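Side-chain contacts in citrate synthase (Thermotoga maritima, PDB 2P2W), which probably catalyses the condensation of oxaloacetate with acetyl-CoA and water to give citrate and CoA, a step of the tricarboxylic acid cycle: residues R29-P32 with V33-A37; K53-K57 with S58-E62; S281-E284 with E285-S289. All coordinates share one frame; numbering follows the deposited sequence.

Interaction 1 (R29-P32 with V33-A37)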
# COMPACT_ATOMS: atom_id res chain seq x y z
N ARG A 29 -17.84 -10.86 -14.05
CA ARG A 29 -17.77 -12.16 -14.71
C ARG A 29 -18.93 -12.38 -15.70
O ARG A 29 -19.55 -13.44 -15.72
CB ARG A 29 -17.73 -13.29 -13.67
CG ARG A 29 -16.42 -13.35 -12.88
CD ARG A 29 -16.39 -14.54 -11.92
NE ARG A 29 -15.27 -14.48 -10.99
CZ ARG A 29 -14.00 -14.71 -11.30
NH1 ARG A 29 -13.66 -15.02 -12.55
NH2 ARG A 29 -13.06 -14.65 -10.37
N GLY A 30 -19.21 -11.35 -16.50
CA GLY A 30 -20.26 -11.46 -17.51
C GLY A 30 -21.66 -10.98 -17.17
O GLY A 30 -22.48 -10.77 -18.07
N ILE A 31 -21.95 -10.79 -15.89
CA ILE A 31 -23.28 -10.34 -15.47
C ILE A 31 -23.29 -8.84 -15.18
O ILE A 31 -22.41 -8.33 -14.48
CB ILE A 31 -23.76 -11.10 -14.21
CG1 ILE A 31 -23.77 -12.61 -14.48
CG2 ILE A 31 -25.15 -10.62 -13.81
CD1 ILE A 31 -24.27 -13.44 -13.30
N PRO A 32 -24.29 -8.12 -15.72
CA PRO A 32 -24.40 -6.67 -15.50
C PRO A 32 -24.46 -6.38 -14.00
O PRO A 32 -25.21 -7.03 -13.27
CB PRO A 32 -25.70 -6.31 -16.22
CG PRO A 32 -25.78 -7.33 -17.31
CD PRO A 32 -25.37 -8.60 -16.59
N VAL A 33 -23.68 -5.41 -13.55
CA VAL A 33 -23.65 -5.07 -12.13
C VAL A 33 -25.02 -4.67 -11.55
O VAL A 33 -25.32 -4.98 -10.40
CB VAL A 33 -22.63 -3.93 -11.85
CG1 VAL A 33 -23.14 -2.62 -12.44
CG2 VAL A 33 -22.39 -3.80 -10.35
N GLU A 34 -25.85 -3.99 -12.34
CA GLU A 34 -27.17 -3.59 -11.84
C GLU A 34 -28.08 -4.79 -11.62
O GLU A 34 -28.97 -4.74 -10.77
CB GLU A 34 -27.85 -2.57 -12.77
CG GLU A 34 -27.69 -2.85 -14.24
CD GLU A 34 -26.39 -2.28 -14.78
OE1 GLU A 34 -26.29 -1.04 -14.94
OE2 GLU A 34 -25.47 -3.07 -15.04
N GLU A 35 -27.88 -5.85 -12.38
CA GLU A 35 -28.70 -7.04 -12.19
C GLU A 35 -28.40 -7.62 -10.81
O GLU A 35 -29.31 -7.98 -10.05
CB GLU A 35 -28.40 -8.09 -13.26
CG GLU A 35 -29.30 -8.01 -14.46
CD GLU A 35 -29.90 -9.37 -14.79
OE1 GLU A 35 -29.26 -10.13 -15.55
OE2 GLU A 35 -31.00 -9.67 -14.28
N LEU A 36 -27.11 -7.71 -10.49
CA LEU A 36 -26.70 -8.25 -9.19
C LEU A 36 -27.13 -7.31 -8.06
O LEU A 36 -27.66 -7.76 -7.05
CB LEU A 36 -25.18 -8.46 -9.18
CG LEU A 36 -24.71 -9.55 -10.15
CD1 LEU A 36 -23.22 -9.46 -10.38
CD2 LEU A 36 -25.09 -10.91 -9.57
N ALA A 37 -26.91 -6.01 -8.24
CA ALA A 37 -27.27 -5.04 -7.21
C ALA A 37 -28.76 -5.11 -6.86
O ALA A 37 -29.16 -4.89 -5.72
CB ALA A 37 -26.91 -3.63 -7.67

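Interaction 2 (K53-K57 with S58-E62)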
# COMPACT_ATOMS: atom_id res chain seq x y z
N LYS A 53 -18.81 -18.72 -10.22
CA LYS A 53 -20.12 -19.25 -10.59
C LYS A 53 -21.15 -18.89 -9.53
O LYS A 53 -20.80 -18.69 -8.37
CB LYS A 53 -20.04 -20.77 -10.73
CG LYS A 53 -19.84 -21.48 -9.41
CD LYS A 53 -19.37 -22.92 -9.61
CE LYS A 53 -19.52 -23.71 -8.32
NZ LYS A 53 -18.78 -23.09 -7.19
N LEU A 54 -22.41 -18.78 -9.93
CA LEU A 54 -23.47 -18.47 -8.98
C LEU A 54 -23.65 -19.72 -8.13
O LEU A 54 -23.68 -20.84 -8.65
CB LEU A 54 -24.77 -18.11 -9.71
CG LEU A 54 -24.72 -16.82 -10.54
CD1 LEU A 54 -26.02 -16.64 -11.32
CD2 LEU A 54 -24.47 -15.63 -9.62
N PRO A 55 -23.75 -19.56 -6.80
CA PRO A 55 -23.92 -20.69 -5.89
C PRO A 55 -25.32 -21.30 -5.91
O PRO A 55 -26.31 -20.60 -6.13
CB PRO A 55 -23.59 -20.09 -4.54
CG PRO A 55 -24.19 -18.72 -4.66
CD PRO A 55 -23.73 -18.28 -6.05
N THR A 56 -25.39 -22.61 -5.66
CA THR A 56 -26.67 -23.30 -5.59
C THR A 56 -27.23 -22.94 -4.22
O THR A 56 -26.55 -22.32 -3.40
CB THR A 56 -26.52 -24.83 -5.68
OG1 THR A 56 -25.67 -25.29 -4.62
CG2 THR A 56 -25.93 -25.24 -7.02
N LYS A 57 -28.48 -23.34 -3.97
CA LYS A 57 -29.12 -23.04 -2.69
C LYS A 57 -28.28 -23.51 -1.50
O LYS A 57 -28.06 -22.75 -0.55
CB LYS A 57 -30.50 -23.70 -2.63
CG LYS A 57 -31.27 -23.39 -1.35
CD LYS A 57 -32.62 -24.10 -1.32
CE LYS A 57 -33.33 -23.88 0.01
NZ LYS A 57 -34.63 -24.61 0.08
N SER A 58 -27.80 -24.75 -1.54
CA SER A 58 -27.00 -25.28 -0.45
C SER A 58 -25.63 -24.61 -0.36
O SER A 58 -25.12 -24.36 0.74
CB SER A 58 -26.83 -26.80 -0.59
OG SER A 58 -26.21 -27.15 -1.81
N GLU A 59 -25.02 -24.32 -1.50
CA GLU A 59 -23.71 -23.66 -1.49
C GLU A 59 -23.82 -22.28 -0.85
O GLU A 59 -22.99 -21.91 -0.01
CB GLU A 59 -23.15 -23.55 -2.91
CG GLU A 59 -22.35 -24.77 -3.34
CD GLU A 59 -22.17 -24.85 -4.85
OE1 GLU A 59 -22.91 -24.15 -5.57
OE2 GLU A 59 -21.29 -25.61 -5.30
N LEU A 60 -24.84 -21.51 -1.23
CA LEU A 60 -25.02 -20.18 -0.66
C LEU A 60 -25.29 -20.26 0.84
O LEU A 60 -24.75 -19.47 1.62
CB LEU A 60 -26.19 -19.46 -1.34
CG LEU A 60 -26.44 -18.03 -0.84
CD1 LEU A 60 -25.17 -17.20 -1.01
CD2 LEU A 60 -27.59 -17.41 -1.61
N GLU A 61 -26.12 -21.22 1.24
CA GLU A 61 -26.45 -21.41 2.64
C GLU A 61 -25.19 -21.68 3.45
O GLU A 61 -24.96 -21.07 4.50
CB GLU A 61 -27.43 -22.58 2.80
CG GLU A 61 -28.08 -22.66 4.17
CD GLU A 61 -28.87 -23.95 4.38
OE1 GLU A 61 -28.28 -25.04 4.24
OE2 GLU A 61 -30.08 -23.85 4.68
N GLU A 62 -24.37 -22.61 2.96
CA GLU A 62 -23.13 -22.96 3.64
C GLU A 62 -22.13 -21.80 3.62
O GLU A 62 -21.41 -21.58 4.59
CB GLU A 62 -22.51 -24.20 2.98
CG GLU A 62 -23.24 -25.49 3.33
CD GLU A 62 -22.94 -26.61 2.35
OE1 GLU A 62 -21.81 -26.67 1.83
OE2 GLU A 62 -23.85 -27.44 2.12
O HOH W 1 -22.56 -23.38 -8.37
O HOH W 2 -24.70 -27.82 -4.61

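Interaction 3 (S281-E284 with E285-S289)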
# COMPACT_ATOMS: atom_id res chain seq x y z
N SER A 281 -28.20 16.45 -7.64
CA SER A 281 -28.96 16.23 -8.86
C SER A 281 -28.88 17.46 -9.76
O SER A 281 -28.76 17.34 -10.98
CB SER A 281 -30.42 15.91 -8.51
OG SER A 281 -31.10 15.43 -9.65
N LYS A 282 -28.96 18.64 -9.15
CA LYS A 282 -28.89 19.88 -9.90
C LYS A 282 -27.49 20.07 -10.49
O LYS A 282 -27.34 20.59 -11.59
CB LYS A 282 -29.24 21.07 -9.00
CG LYS A 282 -29.38 22.39 -9.75
CD LYS A 282 -30.52 22.33 -10.76
CE LYS A 282 -30.85 23.71 -11.30
NZ LYS A 282 -32.02 23.65 -12.21
N LEU A 283 -26.48 19.65 -9.73
CA LEU A 283 -25.10 19.77 -10.18
C LEU A 283 -24.92 18.92 -11.44
O LEU A 283 -24.29 19.35 -12.41
CB LEU A 283 -24.15 19.30 -9.07
CG LEU A 283 -22.65 19.43 -9.31
CD1 LEU A 283 -22.29 20.88 -9.67
CD2 LEU A 283 -21.91 19.00 -8.03
N GLU A 284 -25.47 17.72 -11.43
CA GLU A 284 -25.38 16.84 -12.58
C GLU A 284 -26.10 17.47 -13.77
O GLU A 284 -25.58 17.48 -14.89
CB GLU A 284 -26.00 15.47 -12.29
CG GLU A 284 -26.24 14.65 -13.54
CD GLU A 284 -26.88 13.31 -13.26
OE1 GLU A 284 -26.90 12.89 -12.09
OE2 GLU A 284 -27.35 12.67 -14.22
N GLU A 285 -27.30 17.99 -13.51
CA GLU A 285 -28.08 18.61 -14.58
C GLU A 285 -27.31 19.71 -15.27
O GLU A 285 -27.27 19.78 -16.50
CB GLU A 285 -29.39 19.19 -14.03
CG GLU A 285 -30.30 19.74 -15.12
CD GLU A 285 -31.46 20.56 -14.57
OE1 GLU A 285 -31.21 21.70 -14.12
OE2 GLU A 285 -32.61 20.07 -14.58
N TYR A 286 -26.69 20.59 -14.49
CA TYR A 286 -25.96 21.71 -15.06
C TYR A 286 -24.71 21.28 -15.83
O TYR A 286 -24.46 21.76 -16.95
CB TYR A 286 -25.57 22.71 -13.97
CG TYR A 286 -24.78 23.88 -14.51
CD1 TYR A 286 -25.43 25.02 -14.98
CD2 TYR A 286 -23.38 23.82 -14.60
CE1 TYR A 286 -24.71 26.07 -15.55
CE2 TYR A 286 -22.66 24.87 -15.17
CZ TYR A 286 -23.33 25.99 -15.64
OH TYR A 286 -22.63 27.03 -16.20
N ILE A 287 -23.93 20.39 -15.24
CA ILE A 287 -22.69 19.93 -15.85
C ILE A 287 -22.93 19.12 -17.12
O ILE A 287 -22.26 19.33 -18.13
CB ILE A 287 -21.85 19.12 -14.84
CG1 ILE A 287 -21.29 20.08 -13.78
CG2 ILE A 287 -20.72 18.38 -15.56
CD1 ILE A 287 -20.48 19.41 -12.69
N VAL A 288 -23.89 18.20 -17.08
CA VAL A 288 -24.18 17.38 -18.25
C VAL A 288 -24.93 18.15 -19.35
O VAL A 288 -24.58 18.02 -20.53
CB VAL A 288 -25.00 16.12 -17.85
CG1 VAL A 288 -25.35 15.31 -19.08
CG2 VAL A 288 -24.18 15.27 -16.88
N SER A 289 -25.93 18.95 -18.99
CA SER A 289 -26.69 19.69 -20.00
C SER A 289 -25.81 20.72 -20.73
O SER A 289 -26.02 20.99 -21.91
CB SER A 289 -27.91 20.39 -19.38
OG SER A 289 -27.53 21.45 -18.51

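Interaction 1 (R29-P32 with V33-A37)
Ile31 meets Leu36 through its CG2 branch, which lies 3.8 Å from Leu36 CG, the two side chains crossing at about a right angle. Ile31 CG2 also lies 4.2 Å from Glu35 CB. Chi1 of Ile31 (-58°) puts CG2 anti to the backbone N, the branch that meets Leu36. Pro32 supplies the polar part of the contact: its carbonyl O receives Glu35 N at 3.1 Å and Leu36 N at 3.4 Å. Both bonds are weak, the first bent to 131° at the hydrogen, the second straighter. Pro32 is the N-cap residue of helix 33-39, where strand 31-32, outermost within this chain in a three-stranded antiparallel sheet, turns directly into the helix. Glu34 folds back over this junction, its chain bent at chi2, and brings OE2 to 3.5 Å from Pro32 CB. The carboxylate of Glu35 is held instead by a salt bridge from OE2 to Lys39 NZ, one turn further on. Farther out, Phe48 packs on Ile31 and Tyr28 on Leu36, while Val355 of the second subunit rests against Ile31 and Pro32, and Tyr357 of that subunit against Glu35 and Leu36.

Interaction 2 (K53-K57 with S58-E62)
Glu59 OE1 is gripped by the backbone of Thr56 and by a water. Thr56 N donates to it at 2.9 Å along a nearly straight path (171°) and meets the anti lone pair of Glu59 OE1, and the water that bridges to Leu54 O donates as well. In return Glu59 N makes a weak bond to Thr56 OG1 at 3.3 Å, which completes a capping box at the start of helix 57-69. Chi1 of Thr56 (58°) places OG1 between its own N and carbonyl carbon, within reach of Glu59 N, and the Glu59 chain runs extended beyond CG to reach back to Thr56 N. Thr56 also opens the regular helical bonding, its O accepting Leu60 N at 2.9 Å. Beside the cap, Pro55 lays its ring on the turn, CB 3.8 Å from Glu59 CB and CG 3.9 Å from Leu60 CB. Tyr47 of helix 42-51 touches both Pro55 and Glu59, and its OH bonds to Lys53 NZ. Arg363 of the second subunit donates from NH1 to Pro55 O, and Ile360 of that subunit packs on Leu60. Across the other carboxylate oxygen, Lys53 crosses Glu59 at about a right angle; its NZ stops 4.0 Å from Glu59 OE2, beyond salt-bridge range.

Interaction 3 (S281-E284 with E285-S289)
Lys282 and Glu285 both send CG anti to the backbone N (chi1 near 180° in both), but the lysine then bends at chi2 (62°) while the glutamate stays extended, and their ends converge. The result is an i to i+3 salt bridge on the surface of helix 275-289, with Lys282 NZ 2.8 Å from Glu285 OE1. The ammonium group meets the syn side of the carboxylate, lying 17° out of its plane, and the lysine CD and CE methylenes also run close to the same oxygen. Beneath this pair the helix is continuous: Glu285 N, Tyr286 N, Ile287 N and Val288 N donate in turn to the carbonyls of Ser281, Lys282, Leu283 and Glu284, at 2.9 to 3.0 Å.

On a buried face Leu283 and Ile287, one turn apart, lie side by side and point the same way, their CD1 methyls 3.8 Å apart. Phe248 and residues of two helices, Met221 and Ile225 of 214-225 and Val235 of 231-241, pack against Leu283. Glu284 and Val288 form a second such pair, in which Glu284 CG touches Val288 CG2 at 4.0 Å. OE1 of the buried Glu284 is hydrogen-bonded to Tyr302 OH. Tyr286 carries its ring away from the preceding turn toward helix 231-241, where its OH bonds to Gln236 NE2.

At the C-terminal end of the helix, Ser289 grips one acceptor twice. Its N reaches Glu285 O at 2.9 Å in the usual helical bond, and its OG donates to that oxygen at 2.6 Å from the opposite face of the carbonyl plane.

In the fold
From the N terminus, the three contacts follow one another in series, neither nested nor crossing, and each closes a turn within a continuous stretch. Interaction 1 joins strand 31-32 to helix 33-39; interaction 2, beyond helix 42-51, starts helix 57-69. Their centres are 17 Å apart, and they touch through packing of Ile31 CD1 on Leu54 CD1 at 4.2 Å. Both also meet the C-terminal segment of the second subunit, so they contribute to the dimer interface. Interaction 3 comes far later, within helix 275-289; its centre lies 27 Å from that of interaction 1 and 42 Å from that of interaction 2, and no other chain of the assembly touches it.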